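Local coordinates for protein FAD-linked sulfhydryl oxidase ERV1 (Arabidopsis thaliana, PDB 2HJ3) that catalyses FAD-dependent disulfide bond formation, passing electrons to oxygen to give hydrogen peroxide, and supports protein import and folding in the mitochondrial intermembrane space, at residues Lys10-Leu13 against Gly14-Thr17; Tyr51-Arg54 against Glu55-Asp58; Val84-Thr87 against Val88-Ser91. One frame throughout, in Å; residues are numbered along the deposited sequence.

Contact 1. Residues Lys10-Leu13 against Gly14-Thr17; sequences KEDL and GRAT. With FAD (flavin-adenine dinucleotide), chain K.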
loop_
_atom_site.group_PDB
_atom_site.type_symbol
_atom_site.label_atom_id
_atom_site.label_comp_id
_atom_site.label_asym_id
_atom_site.label_seq_id
_atom_site.Cartn_x
_atom_site.Cartn_y
_atom_site.Cartn_z
ATOM N N LYS A 10 14.146 4.313 5.091
ATOM C CA LYS A 10 13.627 2.958 5.165
ATOM C C LYS A 10 12.580 2.886 6.278
ATOM O O LYS A 10 11.570 2.189 6.156
ATOM C CB LYS A 10 14.773 1.993 5.468
ATOM C CG LYS A 10 14.340 0.577 5.780
ATOM C CD LYS A 10 15.450 -0.201 6.491
ATOM C CE LYS A 10 16.691 -0.356 5.619
ATOM N NZ LYS A 10 17.720 -1.226 6.271
ATOM N N GLU A 11 12.826 3.620 7.360
ATOM C CA GLU A 11 11.913 3.631 8.496
ATOM C C GLU A 11 10.611 4.371 8.218
ATOM O O GLU A 11 9.548 3.918 8.636
ATOM C CB GLU A 11 12.589 4.234 9.732
ATOM C CG GLU A 11 13.777 3.439 10.276
ATOM C CD GLU A 11 15.028 3.578 9.419
ATOM O OE1 GLU A 11 15.317 4.711 8.974
ATOM O OE2 GLU A 11 15.733 2.567 9.202
ATOM N N ASP A 12 10.684 5.507 7.526
ATOM C CA ASP A 12 9.479 6.270 7.211
ATOM C C ASP A 12 8.571 5.450 6.298
ATOM O O ASP A 12 7.346 5.468 6.448
ATOM C CB ASP A 12 9.826 7.593 6.520
ATOM C CG ASP A 12 10.516 8.584 7.448
ATOM O OD1 ASP A 12 9.931 8.942 8.493
ATOM O OD2 ASP A 12 11.647 9.014 7.123
ATOM N N LEU A 13 9.177 4.736 5.352
ATOM C CA LEU A 13 8.429 3.906 4.416
ATOM C C LEU A 13 7.716 2.816 5.206
ATOM O O LEU A 13 6.507 2.625 5.070
ATOM C CB LEU A 13 9.377 3.274 3.389
ATOM C CG LEU A 13 8.721 2.454 2.271
ATOM C CD1 LEU A 13 7.925 3.385 1.382
ATOM C CD2 LEU A 13 9.769 1.712 1.458
ATOM N N GLY A 14 8.481 2.118 6.045
ATOM C CA GLY A 14 7.936 1.055 6.872
ATOM C C GLY A 14 6.755 1.495 7.707
ATOM O O GLY A 14 5.716 0.839 7.692
ATOM N N ARG A 15 6.894 2.608 8.422
ATOM C CA ARG A 15 5.810 3.111 9.272
ATOM C C ARG A 15 4.563 3.465 8.487
ATOM O O ARG A 15 3.443 3.214 8.938
ATOM C CB ARG A 15 6.255 4.345 10.067
ATOM C CG ARG A 15 7.084 4.040 11.306
ATOM C CD ARG A 15 7.328 5.303 12.127
ATOM N NE ARG A 15 8.385 6.146 11.569
ATOM C CZ ARG A 15 9.688 5.946 11.768
ATOM N NH1 ARG A 15 10.099 4.927 12.522
ATOM N NH2 ARG A 15 10.581 6.757 11.205
ATOM N N ALA A 16 4.761 4.068 7.318
ATOM C CA ALA A 16 3.653 4.455 6.468
ATOM C C ALA A 16 2.931 3.203 5.961
ATOM O O ALA A 16 1.710 3.088 6.055
ATOM C CB ALA A 16 4.173 5.282 5.296
ATOM N N THR A 17 3.696 2.257 5.436
ATOM C CA THR A 17 3.121 1.034 4.913
ATOM C C THR A 17 2.395 0.210 5.979
ATOM O O THR A 17 1.275 -0.257 5.751
ATOM C CB THR A 17 4.206 0.177 4.238
ATOM O OG1 THR A 17 4.847 0.945 3.205
ATOM C CG2 THR A 17 3.583 -1.069 3.617
HETATM P PA FAD K . 7.032 -0.322 12.851
HETATM O O1A FAD K . 7.556 -1.716 12.885
HETATM O O2A FAD K . 7.160 0.611 11.693
HETATM O O5B FAD K . 5.682 0.180 13.452
HETATM C C5B FAD K . 4.367 0.644 13.200
HETATM C C4B FAD K . 3.914 0.934 14.615
HETATM O O4B FAD K . 2.771 0.046 14.494
HETATM C C3B FAD K . 4.487 0.710 16.043
HETATM O O3B FAD K . 5.158 1.851 16.577
HETATM C C2B FAD K . 3.343 0.167 16.781
HETATM O O2B FAD K . 2.416 1.100 17.242
HETATM C C1B FAD K . 2.713 -0.722 15.702
HETATM N N9A FAD K . 3.016 -2.116 15.571
HETATM C C8A FAD K . 4.169 -2.893 15.840
HETATM N N7A FAD K . 4.138 -4.181 15.673
HETATM C C5A FAD K . 2.843 -4.393 15.219
HETATM C C6A FAD K . 2.078 -5.529 14.882
HETATM N N6A FAD K . 2.643 -6.744 15.034
HETATM N N1A FAD K . 0.756 -5.338 14.499
HETATM C C2A FAD K . 0.108 -4.146 14.467
HETATM N N3A FAD K . 0.902 -3.018 14.765
HETATM C C4A FAD K . 2.256 -3.214 15.163
HETATM N N1 FAD K . 13.198 -2.955 7.736
HETATM C C2 FAD K . 14.469 -3.501 7.738
HETATM O O2 FAD K . 15.461 -2.915 8.212
HETATM N N3 FAD K . 14.465 -4.766 7.175
HETATM C C4 FAD K . 13.322 -5.433 6.671
HETATM O O4 FAD K . 13.626 -6.536 6.110
HETATM C C4X FAD K . 12.072 -4.836 6.714
HETATM N N5 FAD K . 10.871 -5.362 6.123
HETATM C C5X FAD K . 9.619 -4.713 6.011
HETATM C C6 FAD K . 8.547 -5.312 5.313
HETATM C C7 FAD K . 7.320 -4.594 5.181
HETATM C C7M FAD K . 6.215 -5.266 4.353
HETATM C C8 FAD K . 7.150 -3.301 5.769
HETATM C C8M FAD K . 5.915 -2.409 5.815
HETATM C C9 FAD K . 8.239 -2.729 6.439
HETATM C C9A FAD K . 9.515 -3.336 6.563
HETATM N N10 FAD K . 10.784 -2.942 7.230
HETATM C C10 FAD K . 12.029 -3.521 7.267
HETATM C "C1'" FAD K . 10.703 -1.804 8.083
HETATM C "C2'" FAD K . 10.361 -1.973 9.527
HETATM O "O2'" FAD K . 9.506 -3.150 9.701
HETATM C "C3'" FAD K . 10.008 -0.717 10.264
HETATM O "O3'" FAD K . 8.782 -0.231 9.745
HETATM C "C4'" FAD K . 10.947 0.379 10.742
HETATM O "O4'" FAD K . 12.159 -0.224 11.275
HETATM C "C5'" FAD K . 10.466 1.256 11.824
HETATM O "O5'" FAD K . 10.148 0.635 13.073
HETATM P P FAD K . 9.202 1.331 14.105
HETATM O O1P FAD K . 9.948 0.796 15.240
HETATM O O2P FAD K . 8.941 2.777 13.924
HETATM O O3P FAD K . 7.863 0.432 13.982
#

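Contact 2. Residues Tyr51-Arg54 against Glu55-Asp58; sequences YPCR and ECAD. With FAD (flavin-adenine dinucleotide), chain K.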
loop_
_atom_site.group_PDB
_atom_site.type_symbol
_atom_site.label_atom_id
_atom_site.label_comp_id
_atom_site.label_asym_id
_atom_site.label_seq_id
_atom_site.Cartn_x
_atom_site.Cartn_y
_atom_site.Cartn_z
ATOM N N TYR A 51 7.808 -3.835 -2.942
ATOM C CA TYR A 51 8.151 -2.980 -1.809
ATOM C C TYR A 51 9.477 -2.259 -2.070
ATOM O O TYR A 51 10.506 -2.895 -2.291
ATOM C CB TYR A 51 8.229 -3.795 -0.521
ATOM C CG TYR A 51 8.304 -2.929 0.714
ATOM C CD1 TYR A 51 7.249 -2.082 1.055
ATOM C CD2 TYR A 51 9.436 -2.931 1.521
ATOM C CE1 TYR A 51 7.320 -1.258 2.173
ATOM C CE2 TYR A 51 9.522 -2.104 2.640
ATOM C CZ TYR A 51 8.460 -1.270 2.962
ATOM O OH TYR A 51 8.546 -0.441 4.058
ATOM N N PRO A 52 9.459 -0.910 -2.053
ATOM C CA PRO A 52 10.583 0.013 -2.284
ATOM C C PRO A 52 11.859 -0.068 -1.447
ATOM O O PRO A 52 12.626 0.887 -1.426
ATOM C CB PRO A 52 9.933 1.390 -2.171
ATOM C CG PRO A 52 8.540 1.141 -2.600
ATOM C CD PRO A 52 8.207 -0.147 -1.898
ATOM N N CYS A 53 12.078 -1.165 -0.732
ATOM C CA CYS A 53 13.317 -1.342 0.030
ATOM C C CYS A 53 13.768 -2.756 -0.313
ATOM O O CYS A 53 13.161 -3.734 0.114
ATOM C CB CYS A 53 13.131 -1.179 1.562
ATOM S SG CYS A 53 14.324 -2.196 2.518
ATOM N N ARG A 54 14.824 -2.839 -1.115
ATOM C CA ARG A 54 15.394 -4.102 -1.583
ATOM C C ARG A 54 15.359 -5.284 -0.603
ATOM O O ARG A 54 14.595 -6.228 -0.794
ATOM C CB ARG A 54 16.834 -3.855 -2.041
ATOM C CG ARG A 54 16.952 -2.789 -3.134
ATOM C CD ARG A 54 18.362 -2.204 -3.211
ATOM N NE ARG A 54 18.464 -1.141 -4.210
ATOM C CZ ARG A 54 19.500 -0.313 -4.323
ATOM N NH1 ARG A 54 20.536 -0.416 -3.496
ATOM N NH2 ARG A 54 19.506 0.619 -5.269
ATOM N N GLU A 55 16.191 -5.237 0.433
ATOM C CA GLU A 55 16.250 -6.318 1.413
ATOM C C GLU A 55 14.894 -6.590 2.063
ATOM O O GLU A 55 14.494 -7.747 2.229
ATOM C CB GLU A 55 17.266 -5.983 2.506
ATOM C CG GLU A 55 16.920 -4.714 3.263
ATOM C CD GLU A 55 17.627 -4.608 4.599
ATOM O OE1 GLU A 55 18.877 -4.632 4.614
ATOM O OE2 GLU A 55 16.928 -4.497 5.632
ATOM N N CYS A 56 14.197 -5.523 2.440
ATOM C CA CYS A 56 12.893 -5.650 3.080
ATOM C C CYS A 56 11.946 -6.483 2.223
ATOM O O CYS A 56 11.177 -7.298 2.738
ATOM C CB CYS A 56 12.258 -4.281 3.286
ATOM S SG CYS A 56 13.244 -2.958 4.064
ATOM N N ALA A 57 11.996 -6.261 0.914
ATOM C CA ALA A 57 11.134 -6.979 -0.013
ATOM C C ALA A 57 11.502 -8.459 -0.097
ATOM O O ALA A 57 10.628 -9.308 -0.266
ATOM C CB ALA A 57 11.200 -6.333 -1.397
ATOM N N ASP A 58 12.792 -8.770 0.015
ATOM C CA ASP A 58 13.237 -10.156 -0.037
ATOM C C ASP A 58 12.731 -10.904 1.190
ATOM O O ASP A 58 12.225 -12.020 1.081
ATOM C CB ASP A 58 14.763 -10.241 -0.088
ATOM C CG ASP A 58 15.335 -9.701 -1.385
ATOM O OD1 ASP A 58 14.709 -9.908 -2.450
ATOM O OD2 ASP A 58 16.416 -9.079 -1.340
HETATM P PA FAD K . 7.032 -0.322 12.851
HETATM O O1A FAD K . 7.556 -1.716 12.885
HETATM O O2A FAD K . 7.160 0.611 11.693
HETATM O O5B FAD K . 5.682 0.180 13.452
HETATM C C5B FAD K . 4.367 0.644 13.200
HETATM C C4B FAD K . 3.914 0.934 14.615
HETATM O O4B FAD K . 2.771 0.046 14.494
HETATM C C3B FAD K . 4.487 0.710 16.043
HETATM O O3B FAD K . 5.158 1.851 16.577
HETATM C C2B FAD K . 3.343 0.167 16.781
HETATM O O2B FAD K . 2.416 1.100 17.242
HETATM C C1B FAD K . 2.713 -0.722 15.702
HETATM N N9A FAD K . 3.016 -2.116 15.571
HETATM C C8A FAD K . 4.169 -2.893 15.840
HETATM N N7A FAD K . 4.138 -4.181 15.673
HETATM C C5A FAD K . 2.843 -4.393 15.219
HETATM C C6A FAD K . 2.078 -5.529 14.882
HETATM N N6A FAD K . 2.643 -6.744 15.034
HETATM N N1A FAD K . 0.756 -5.338 14.499
HETATM C C2A FAD K . 0.108 -4.146 14.467
HETATM N N3A FAD K . 0.902 -3.018 14.765
HETATM C C4A FAD K . 2.256 -3.214 15.163
HETATM N N1 FAD K . 13.198 -2.955 7.736
HETATM C C2 FAD K . 14.469 -3.501 7.738
HETATM O O2 FAD K . 15.461 -2.915 8.212
HETATM N N3 FAD K . 14.465 -4.766 7.175
HETATM C C4 FAD K . 13.322 -5.433 6.671
HETATM O O4 FAD K . 13.626 -6.536 6.110
HETATM C C4X FAD K . 12.072 -4.836 6.714
HETATM N N5 FAD K . 10.871 -5.362 6.123
HETATM C C5X FAD K . 9.619 -4.713 6.011
HETATM C C6 FAD K . 8.547 -5.312 5.313
HETATM C C7 FAD K . 7.320 -4.594 5.181
HETATM C C7M FAD K . 6.215 -5.266 4.353
HETATM C C8 FAD K . 7.150 -3.301 5.769
HETATM C C8M FAD K . 5.915 -2.409 5.815
HETATM C C9 FAD K . 8.239 -2.729 6.439
HETATM C C9A FAD K . 9.515 -3.336 6.563
HETATM N N10 FAD K . 10.784 -2.942 7.230
HETATM C C10 FAD K . 12.029 -3.521 7.267
HETATM C "C1'" FAD K . 10.703 -1.804 8.083
HETATM C "C2'" FAD K . 10.361 -1.973 9.527
HETATM O "O2'" FAD K . 9.506 -3.150 9.701
HETATM C "C3'" FAD K . 10.008 -0.717 10.264
HETATM O "O3'" FAD K . 8.782 -0.231 9.745
HETATM C "C4'" FAD K . 10.947 0.379 10.742
HETATM O "O4'" FAD K . 12.159 -0.224 11.275
HETATM C "C5'" FAD K . 10.466 1.256 11.824
HETATM O "O5'" FAD K . 10.148 0.635 13.073
HETATM P P FAD K . 9.202 1.331 14.105
HETATM O O1P FAD K . 9.948 0.796 15.240
HETATM O O2P FAD K . 8.941 2.777 13.924
HETATM O O3P FAD K . 7.863 0.432 13.982
#

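Contact 3. Residues Val84-Thr87 against Val88-Ser91; sequences VHNT and VNRS. With FAD (flavin-adenine dinucleotide), chain K; SO4 (sulfate ion), chain F.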
loop_
_atom_site.group_PDB
_atom_site.type_symbol
_atom_site.label_atom_id
_atom_site.label_comp_id
_atom_site.label_asym_id
_atom_site.label_seq_id
_atom_site.Cartn_x
_atom_site.Cartn_y
_atom_site.Cartn_z
ATOM N N VAL A 84 3.207 -11.400 10.757
ATOM C CA VAL A 84 4.189 -11.069 9.745
ATOM C C VAL A 84 5.012 -9.895 10.249
ATOM O O VAL A 84 6.237 -9.931 10.224
ATOM C CB VAL A 84 3.502 -10.719 8.412
ATOM C CG1 VAL A 84 4.449 -9.925 7.514
ATOM C CG2 VAL A 84 3.067 -12.009 7.725
ATOM N N HIS A 85 4.335 -8.863 10.737
ATOM C CA HIS A 85 5.032 -7.693 11.254
ATOM C C HIS A 85 5.970 -8.094 12.401
ATOM O O HIS A 85 7.062 -7.541 12.537
ATOM C CB HIS A 85 4.019 -6.651 11.727
ATOM C CG HIS A 85 4.605 -5.294 11.965
ATOM N ND1 HIS A 85 3.828 -4.185 12.231
ATOM C CD2 HIS A 85 5.887 -4.861 11.960
ATOM C CE1 HIS A 85 4.607 -3.129 12.376
ATOM N NE2 HIS A 85 5.861 -3.511 12.215
ATOM N N ASN A 86 5.561 -9.060 13.220
ATOM C CA ASN A 86 6.419 -9.491 14.330
ATOM C C ASN A 86 7.698 -10.191 13.878
ATOM O O ASN A 86 8.748 -10.031 14.493
ATOM C CB ASN A 86 5.652 -10.388 15.303
ATOM C CG ASN A 86 4.828 -9.591 16.277
ATOM O OD1 ASN A 86 5.217 -8.496 16.664
ATOM N ND2 ASN A 86 3.698 -10.134 16.696
ATOM N N THR A 87 7.617 -10.968 12.804
ATOM C CA THR A 87 8.801 -11.643 12.300
ATOM C C THR A 87 9.835 -10.584 11.925
ATOM O O THR A 87 11.032 -10.766 12.142
ATOM C CB THR A 87 8.460 -12.490 11.074
ATOM O OG1 THR A 87 7.496 -13.484 11.447
ATOM C CG2 THR A 87 9.698 -13.165 10.523
ATOM N N VAL A 88 9.371 -9.468 11.363
ATOM C CA VAL A 88 10.276 -8.392 10.999
ATOM C C VAL A 88 10.793 -7.750 12.290
ATOM O O VAL A 88 11.995 -7.539 12.439
ATOM C CB VAL A 88 9.573 -7.334 10.119
ATOM C CG1 VAL A 88 10.538 -6.194 9.805
ATOM C CG2 VAL A 88 9.091 -7.976 8.818
ATOM N N ASN A 89 9.889 -7.464 13.229
ATOM C CA ASN A 89 10.287 -6.874 14.510
ATOM C C ASN A 89 11.382 -7.708 15.179
ATOM O O ASN A 89 12.406 -7.178 15.608
ATOM C CB ASN A 89 9.099 -6.774 15.475
ATOM C CG ASN A 89 8.109 -5.689 15.087
ATOM O OD1 ASN A 89 8.467 -4.694 14.462
ATOM N ND2 ASN A 89 6.860 -5.867 15.484
ATOM N N ARG A 90 11.155 -9.014 15.264
ATOM C CA ARG A 90 12.114 -9.922 15.881
ATOM C C ARG A 90 13.462 -9.881 15.175
ATOM O O ARG A 90 14.504 -9.794 15.821
ATOM C CB ARG A 90 11.583 -11.357 15.855
ATOM C CG ARG A 90 12.283 -12.295 16.827
ATOM C CD ARG A 90 11.894 -13.743 16.568
ATOM N NE ARG A 90 10.472 -13.872 16.268
ATOM C CZ ARG A 90 9.494 -13.595 17.123
ATOM N NH1 ARG A 90 9.775 -13.173 18.351
ATOM N NH2 ARG A 90 8.231 -13.723 16.741
ATOM N N SER A 91 13.448 -9.941 13.849
ATOM C CA SER A 91 14.698 -9.924 13.101
ATOM C C SER A 91 15.499 -8.650 13.336
ATOM O O SER A 91 16.723 -8.646 13.212
ATOM C CB SER A 91 14.424 -10.109 11.606
ATOM O OG SER A 91 13.871 -11.397 11.362
HETATM P PA FAD K . 7.032 -0.322 12.851
HETATM O O1A FAD K . 7.556 -1.716 12.885
HETATM O O2A FAD K . 7.160 0.611 11.693
HETATM O O5B FAD K . 5.682 0.180 13.452
HETATM C C5B FAD K . 4.367 0.644 13.200
HETATM C C4B FAD K . 3.914 0.934 14.615
HETATM O O4B FAD K . 2.771 0.046 14.494
HETATM C C3B FAD K . 4.487 0.710 16.043
HETATM O O3B FAD K . 5.158 1.851 16.577
HETATM C C2B FAD K . 3.343 0.167 16.781
HETATM O O2B FAD K . 2.416 1.100 17.242
HETATM C C1B FAD K . 2.713 -0.722 15.702
HETATM N N9A FAD K . 3.016 -2.116 15.571
HETATM C C8A FAD K . 4.169 -2.893 15.840
HETATM N N7A FAD K . 4.138 -4.181 15.673
HETATM C C5A FAD K . 2.843 -4.393 15.219
HETATM C C6A FAD K . 2.078 -5.529 14.882
HETATM N N6A FAD K . 2.643 -6.744 15.034
HETATM N N1A FAD K . 0.756 -5.338 14.499
HETATM C C2A FAD K . 0.108 -4.146 14.467
HETATM N N3A FAD K . 0.902 -3.018 14.765
HETATM C C4A FAD K . 2.256 -3.214 15.163
HETATM N N1 FAD K . 13.198 -2.955 7.736
HETATM C C2 FAD K . 14.469 -3.501 7.738
HETATM O O2 FAD K . 15.461 -2.915 8.212
HETATM N N3 FAD K . 14.465 -4.766 7.175
HETATM C C4 FAD K . 13.322 -5.433 6.671
HETATM O O4 FAD K . 13.626 -6.536 6.110
HETATM C C4X FAD K . 12.072 -4.836 6.714
HETATM N N5 FAD K . 10.871 -5.362 6.123
HETATM C C5X FAD K . 9.619 -4.713 6.011
HETATM C C6 FAD K . 8.547 -5.312 5.313
HETATM C C7 FAD K . 7.320 -4.594 5.181
HETATM C C7M FAD K . 6.215 -5.266 4.353
HETATM C C8 FAD K . 7.150 -3.301 5.769
HETATM C C8M FAD K . 5.915 -2.409 5.815
HETATM C C9 FAD K . 8.239 -2.729 6.439
HETATM C C9A FAD K . 9.515 -3.336 6.563
HETATM N N10 FAD K . 10.784 -2.942 7.230
HETATM C C10 FAD K . 12.029 -3.521 7.267
HETATM C "C1'" FAD K . 10.703 -1.804 8.083
HETATM C "C2'" FAD K . 10.361 -1.973 9.527
HETATM O "O2'" FAD K . 9.506 -3.150 9.701
HETATM C "C3'" FAD K . 10.008 -0.717 10.264
HETATM O "O3'" FAD K . 8.782 -0.231 9.745
HETATM C "C4'" FAD K . 10.947 0.379 10.742
HETATM O "O4'" FAD K . 12.159 -0.224 11.275
HETATM C "C5'" FAD K . 10.466 1.256 11.824
HETATM O "O5'" FAD K . 10.148 0.635 13.073
HETATM P P FAD K . 9.202 1.331 14.105
HETATM O O1P FAD K . 9.948 0.796 15.240
HETATM O O2P FAD K . 8.941 2.777 13.924
HETATM O O3P FAD K . 7.863 0.432 13.982
HETATM S S SO4 F . 4.263 -13.730 17.122
HETATM O O1 SO4 F . 4.185 -15.166 16.805
HETATM O O2 SO4 F . 5.673 -13.350 17.310
HETATM O O3 SO4 F . 3.677 -12.950 16.016
HETATM O O4 SO4 F . 3.511 -13.458 18.360
#

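Contact 1. Residues Lys10-Leu13 against Gly14-Thr17
R15 and D12, one turn apart at the start of helix 10-27, form a loose salt bridge, with D12 OD1 3.5 Å from R15 NH2. The carboxylate and guanidinium planes stand 87° apart, so the two ions do not meet as a flat paired fork. T9 takes the other carboxylate oxygen of D12 and also hydrogen-bonds the acid of E11.

Among the charged contacts to the cofactor, the shortest is made by the other terminal nitrogen: R15 NH1 donates to FAD O2P at 2.8 Å, and this pyrophosphate oxygen lies in the guanidinium plane, at its edge. One face of the group rests on the backbone, with E11 O 3.7 Å above its plane and over its centre. A bend at chi3 (-79°) folds the arginine back over its own helix to reach this position. K10 contributes a weak hydrogen bond from NZ to the flavin carbonyl oxygen O2 and a long, weak ion pair with E55.

Backbone bonding is regular, with G14, R15 and A16 each donating to the residue four earlier. L13 O has two donors from T17: N at 2.9 Å and the hydroxyl OG1 at 3.0 Å, the latter from 46° above the carbonyl plane.

Packing against the cofactor is close: G14 CA comes within 3.3 Å of the ribityl oxygen O3', while T17 CG2 makes an apolar contact with the flavin methyl C8M at 3.5 Å. L13, A16 and T17 also pack against T23, T19 and F20 of the second subunit.

Chemically, this first part of helix 10-27 presents positive charge at both a phosphate and the flavin carbonyl, and D12 and E11 O probably steady the arginine that makes the phosphate bond.

Contact 2. Residues Tyr51-Arg54 against Glu55-Asp58
C53 and C56 are joined as the redox-active disulfide of a CxxC motif, at the start of helix 54-66 in the four-helix bundle of the ERV/ALR fold. The SG atoms of C53 and C56 are 2.0 Å apart, with chi3 at 76°.

Donors and acceptors around the motif belong mostly to the backbone. C53 occupies the N-cap position, and its carbonyl O accepts from A57 N at 2.9 Å, with the donor nearly in line with the C=O. The same A57 N-H also leans toward R54 O, a weak bond with an N-H...O angle of only 122°. R54 O is engaged more firmly by D58 N at 3.2 Å, in the carbonyl plane. Ahead of the helix, C53 N makes a weak bond back to Y51 O, within the turn that carries the first cysteine.

E55 directs its acid to the flavin: OE2 lies 2.9 Å from FAD N3. Its CG sits in the crowded position between backbone N and carbonyl carbon (chi1 60°), and from there the extended chain reaches the pyrimidine edge.

Y51 meets C56 at the rim of its ring, where CE2 touches C56 CB at 3.6 Å. The C56 sulfur is likewise at the ring edge, 5.4 Å from the centroid. FAD C7 lies over one ring face of Y51, offset toward the rim.

C56 is the flavin-proximal cysteine, consistent with electron transfer from this disulfide to FAD: C56 SG stands 3.5 Å from FAD C4X, whereas C53 SG is 5.4 Å from the same carbon.

Contact 3. Residues Val84-Thr87 against Val88-Ser91
H85 and N86 meet N89 one turn on along helix 74-91, in a mostly buried intrahelical contact that forms part of the FAD pocket near the end of that helix. The evidence is the side chains of H85 and N89, which reach the pyrophosphate and adenine.

With CG anti to the backbone N (chi1 -166°), the H85 ring reaches the pyrophosphate, where NE2 donates to FAD O1A at 2.6 Å, while its ND1 is hydrogen-bonded to H22. FAD N7A lies over one face of the ring, 3.4 Å from its plane and displaced toward the rim. N89 ND2 donates to that same N7A at 3.2 Å and makes a second, weak bond to N86 OD1 at 3.3 Å. The N86 and N89 amide planes are turned 57° against each other. N86 OD1 also accepts from F97 N, which probably fixes the amide's rotation and leaves ND2 facing the sulfate.

That ND2 and R90 NH2, at 2.9 Å and 2.6 Å, hydrogen-bond O3 and O2 respectively of this sulfate, which probably came from the crystallisation liquor and is also bound by H83. The arginine gets there through a bend at chi3 (-41°).

On the flavin side, V88 CG1 lies 3.2 Å from the ribityl O2' and sits over the isoalloxazine face opposite the one approached by C56. At the helix end T87 O has two donors from S91: its backbone N and its hydroxyl OG (3.0 Å), which approach from opposite faces of the carbonyl plane.

Between its neighbours, the segment packs V84, T87 and V88 against I63 of helix 54-66, with V84 also on F60, while H85 stacks on W18 of helix 10-27.

All three contacts lie on or beside helices of one bundle and share FAD. Contact 3 is the most buried; contacts 1 and 2 are partly buried, and contact 1 packs most against the second subunit. Contacts 1 and 2 touch directly, with Y51 OH beside G14 N (3.2 Å) and L13 CG (3.4 Å), whereas contact 3 is about 6 Å from either at the nearest atoms. Their chemistry divides along the cofactor: 10-17 uses charge at the phosphate and flavin carbonyl, 51-58 brings a disulfide and a carboxylate to the flavin ring, and 84-91 offers imidazole and amide groups to adenine and pyrophosphate.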